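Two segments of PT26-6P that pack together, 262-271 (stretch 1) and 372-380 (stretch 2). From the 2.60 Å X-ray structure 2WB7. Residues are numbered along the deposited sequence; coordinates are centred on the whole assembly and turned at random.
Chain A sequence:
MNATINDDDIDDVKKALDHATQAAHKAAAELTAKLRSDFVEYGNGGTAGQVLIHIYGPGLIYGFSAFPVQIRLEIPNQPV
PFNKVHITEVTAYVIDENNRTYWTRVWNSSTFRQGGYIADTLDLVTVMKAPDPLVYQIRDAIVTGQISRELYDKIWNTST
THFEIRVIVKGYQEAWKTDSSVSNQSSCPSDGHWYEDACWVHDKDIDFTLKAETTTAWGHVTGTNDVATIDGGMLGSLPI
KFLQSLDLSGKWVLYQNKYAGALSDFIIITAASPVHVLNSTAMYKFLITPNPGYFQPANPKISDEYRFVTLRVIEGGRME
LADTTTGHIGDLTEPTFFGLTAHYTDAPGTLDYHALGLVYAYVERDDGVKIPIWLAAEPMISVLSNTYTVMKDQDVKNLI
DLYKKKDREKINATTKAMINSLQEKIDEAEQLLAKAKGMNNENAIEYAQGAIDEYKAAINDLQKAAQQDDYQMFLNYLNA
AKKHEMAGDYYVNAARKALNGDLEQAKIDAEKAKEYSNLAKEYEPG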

# COMPACT_ATOMS: atom_id res chain seq x y z
N ALA A 262 5.22 -2.72 -5.94
CA ALA A 262 6.33 -3.31 -5.21
C ALA A 262 6.36 -2.89 -3.74
O ALA A 262 7.35 -2.35 -3.24
CB ALA A 262 7.64 -2.96 -5.88
N LEU A 263 5.28 -3.16 -3.03
CA LEU A 263 5.15 -2.67 -1.67
C LEU A 263 6.18 -3.26 -0.71
O LEU A 263 6.51 -2.63 0.30
CB LEU A 263 3.73 -2.89 -1.12
CG LEU A 263 3.42 -2.22 0.22
CD1 LEU A 263 3.51 -0.69 0.14
CD2 LEU A 263 2.03 -2.66 0.69
N SER A 264 6.69 -4.45 -1.02
CA SER A 264 7.72 -5.06 -0.20
C SER A 264 9.05 -4.33 -0.34
O SER A 264 9.89 -4.37 0.56
CB SER A 264 7.89 -6.52 -0.58
OG SER A 264 6.72 -7.27 -0.32
N ASP A 265 9.26 -3.68 -1.47
CA ASP A 265 10.55 -3.04 -1.74
C ASP A 265 10.66 -1.65 -1.12
O ASP A 265 11.68 -1.31 -0.52
CB ASP A 265 10.80 -2.95 -3.24
CG ASP A 265 10.77 -4.32 -3.92
OD1 ASP A 265 10.86 -5.34 -3.19
OD2 ASP A 265 10.63 -4.37 -5.16
N PHE A 266 9.60 -0.84 -1.29
CA PHE A 266 9.53 0.48 -0.67
C PHE A 266 8.10 0.91 -0.43
O PHE A 266 7.17 0.30 -0.95
CB PHE A 266 10.28 1.53 -1.50
CG PHE A 266 9.70 1.77 -2.87
CD1 PHE A 266 8.98 2.91 -3.14
CD2 PHE A 266 9.90 0.86 -3.90
CE1 PHE A 266 8.47 3.13 -4.41
CE2 PHE A 266 9.39 1.08 -5.16
CZ PHE A 266 8.67 2.21 -5.42
N ILE A 267 7.91 1.94 0.38
CA ILE A 267 6.56 2.34 0.76
C ILE A 267 6.37 3.84 0.65
O ILE A 267 7.32 4.62 0.58
CB ILE A 267 6.22 1.91 2.19
CG1 ILE A 267 6.81 2.89 3.21
CG2 ILE A 267 6.75 0.53 2.47
CD1 ILE A 267 6.69 2.42 4.65
N ILE A 268 5.11 4.24 0.59
CA ILE A 268 4.76 5.64 0.61
C ILE A 268 3.83 5.89 1.78
O ILE A 268 2.80 5.21 1.92
CB ILE A 268 4.08 6.07 -0.69
CG1 ILE A 268 5.05 5.93 -1.86
CG2 ILE A 268 3.55 7.49 -0.57
CD1 ILE A 268 4.46 6.42 -3.18
N ILE A 269 4.20 6.84 2.64
CA ILE A 269 3.29 7.26 3.70
C ILE A 269 2.68 8.59 3.29
O ILE A 269 3.38 9.46 2.74
CB ILE A 269 4.00 7.40 5.06
CG1 ILE A 269 4.42 6.03 5.57
CG2 ILE A 269 3.07 8.04 6.06
CD1 ILE A 269 3.33 4.99 5.48
N THR A 270 1.37 8.75 3.52
CA THR A 270 0.70 10.01 3.18
C THR A 270 0.24 10.73 4.42
O THR A 270 -0.47 10.17 5.25
CB THR A 270 -0.55 9.80 2.30
OG1 THR A 270 -0.20 9.22 1.03
CG2 THR A 270 -1.21 11.13 2.04
N ALA A 271 0.66 11.98 4.57
CA ALA A 271 0.03 12.85 5.54
C ALA A 271 -0.61 13.98 4.75
O ALA A 271 -0.03 14.48 3.79
CB ALA A 271 1.04 13.38 6.51
N PRO A 372 13.31 -3.05 -12.93
CA PRO A 372 12.39 -1.93 -12.73
C PRO A 372 11.26 -2.27 -11.75
O PRO A 372 10.62 -3.31 -11.90
CB PRO A 372 11.81 -1.69 -14.13
CG PRO A 372 12.50 -2.68 -15.04
CD PRO A 372 13.02 -3.76 -14.18
N ILE A 373 11.01 -1.41 -10.77
CA ILE A 373 9.88 -1.62 -9.88
C ILE A 373 9.04 -0.36 -9.82
O ILE A 373 9.55 0.75 -10.06
CB ILE A 373 10.31 -2.00 -8.47
CG1 ILE A 373 11.39 -1.04 -7.98
CG2 ILE A 373 10.81 -3.43 -8.45
CD1 ILE A 373 11.76 -1.26 -6.56
N TRP A 374 7.75 -0.52 -9.51
CA TRP A 374 6.85 0.60 -9.40
C TRP A 374 5.96 0.45 -8.19
O TRP A 374 5.71 -0.66 -7.72
CB TRP A 374 5.99 0.73 -10.66
CG TRP A 374 5.05 -0.42 -10.88
CD1 TRP A 374 5.32 -1.58 -11.53
CD2 TRP A 374 3.70 -0.51 -10.43
NE1 TRP A 374 4.21 -2.39 -11.53
CE2 TRP A 374 3.20 -1.75 -10.85
CE3 TRP A 374 2.86 0.34 -9.70
CZ2 TRP A 374 1.91 -2.18 -10.58
CZ3 TRP A 374 1.56 -0.08 -9.43
CH2 TRP A 374 1.10 -1.33 -9.87
N LEU A 375 5.50 1.59 -7.67
CA LEU A 375 4.51 1.61 -6.60
C LEU A 375 3.43 2.64 -6.90
O LEU A 375 3.70 3.73 -7.45
CB LEU A 375 5.16 1.91 -5.25
CG LEU A 375 4.22 1.78 -4.04
CD1 LEU A 375 3.95 0.35 -3.73
CD2 LEU A 375 4.86 2.43 -2.83
N ALA A 376 2.20 2.28 -6.56
CA ALA A 376 1.09 3.21 -6.64
C ALA A 376 0.46 3.24 -5.26
O ALA A 376 0.27 2.19 -4.65
CB ALA A 376 0.08 2.77 -7.69
N ALA A 377 0.16 4.43 -4.77
CA ALA A 377 -0.43 4.55 -3.45
C ALA A 377 -1.44 5.66 -3.53
O ALA A 377 -1.11 6.78 -3.93
CB ALA A 377 0.63 4.86 -2.40
N GLU A 378 -2.68 5.35 -3.17
CA GLU A 378 -3.74 6.34 -3.24
C GLU A 378 -4.27 6.64 -1.83
O GLU A 378 -4.84 5.77 -1.18
CB GLU A 378 -4.85 5.88 -4.18
CG GLU A 378 -6.11 6.69 -4.04
CD GLU A 378 -7.20 6.31 -5.04
OE1 GLU A 378 -6.97 5.41 -5.87
OE2 GLU A 378 -8.29 6.92 -4.99
N PRO A 379 -4.05 7.88 -1.36
CA PRO A 379 -4.56 8.31 -0.06
C PRO A 379 -6.06 8.19 -0.07
O PRO A 379 -6.71 8.68 -0.99
CB PRO A 379 -4.15 9.78 0.00
CG PRO A 379 -3.01 9.91 -0.93
CD PRO A 379 -3.29 8.94 -2.04
N MSE A 380 -6.62 7.54 0.95
CA MSE A 380 -8.05 7.25 0.96
C MSE A 380 -8.83 8.49 1.38
O MSE A 380 -9.50 8.50 2.41
CB MSE A 380 -8.31 6.07 1.89
CG MSE A 380 -7.68 4.78 1.39
SE MSE A 380 -8.59 4.20 -0.20
CE MSE A 380 -9.99 3.34 0.79

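Two β-strands need not share a sheet ladder to pack well; they can also meet through the side chains that alternate along them, and these two segments of PT26-6P are a compact example. Strand 266-271 and strand 372-379 run nearly parallel, with 20° between their N-to-C directions, and their axes come no closer than 7.7 Å. That spacing is too wide for backbone pairing between the strands, but it leaves room for a layer of side chains. In register, the CA atoms of I268 and A377 lie 6.7 Å apart, and those of T270 and P379 lie 6.4 Å apart; the CA atoms of A262 and L375, at 5.4 Å, are closer still.

Backbone hydrogen bonding across the contact is confined to the loop that leads into the first strand. There the N atom of A262 donates to the O atom of W374 at 2.8 Å, with an N-H...O angle of 159°, a short and nearly straight bond. The same residue also organises its own segment: the N atom of D265 donates to the O atom of A262 at 2.9 Å, and the N atom of F266 adds a weak bond to that oxygen at 3.3 Å. A262 thus ties the turn before the strand to the neighbouring backbone.

The rest of the association is largely apolar, and L375 is its centre, with more area covered by the opposing stretch than any other residue here. Its CD1 lies 4.0 Å from CD1 of L263, its CD2 3.6 Å from CG1 of I268, and its CB 3.5 Å from CZ of F266. The leucine therefore touches both the loop and the strand. F266 begins sideways (chi1 p), but the end of its side chain comes nearer, and CE2 meets CD1 of I373 at 3.6 Å, at the ring edge. I373 also reaches back to the loop, its CB 3.8 Å from CB of A262. Further along, the small side chain of A377 faces I268, CB to CB at 4.0 Å.

Alternation accounts for much of the selection within the strands. I373, L375, A377 and P379 point toward the partner, as do I268 and T270, whereas W374, A376, E378, I267 and I269 point away. F266 starts sideways, and the loop residues A262 and L263, also sideways, touch the partner too.

Polar groups enter this layer without bonding across it. OG1 of T270 lies 3.5 Å from CG of P379, and OD2 of D265 lies 3.4 Å from CG2 of I373; both are oxygen-to-carbon packing contacts, and both oxygens are hydrogen-bonded elsewhere in the structure. The general lesson is that a single backbone bond can accompany an interface built mainly from shape and apolar burial.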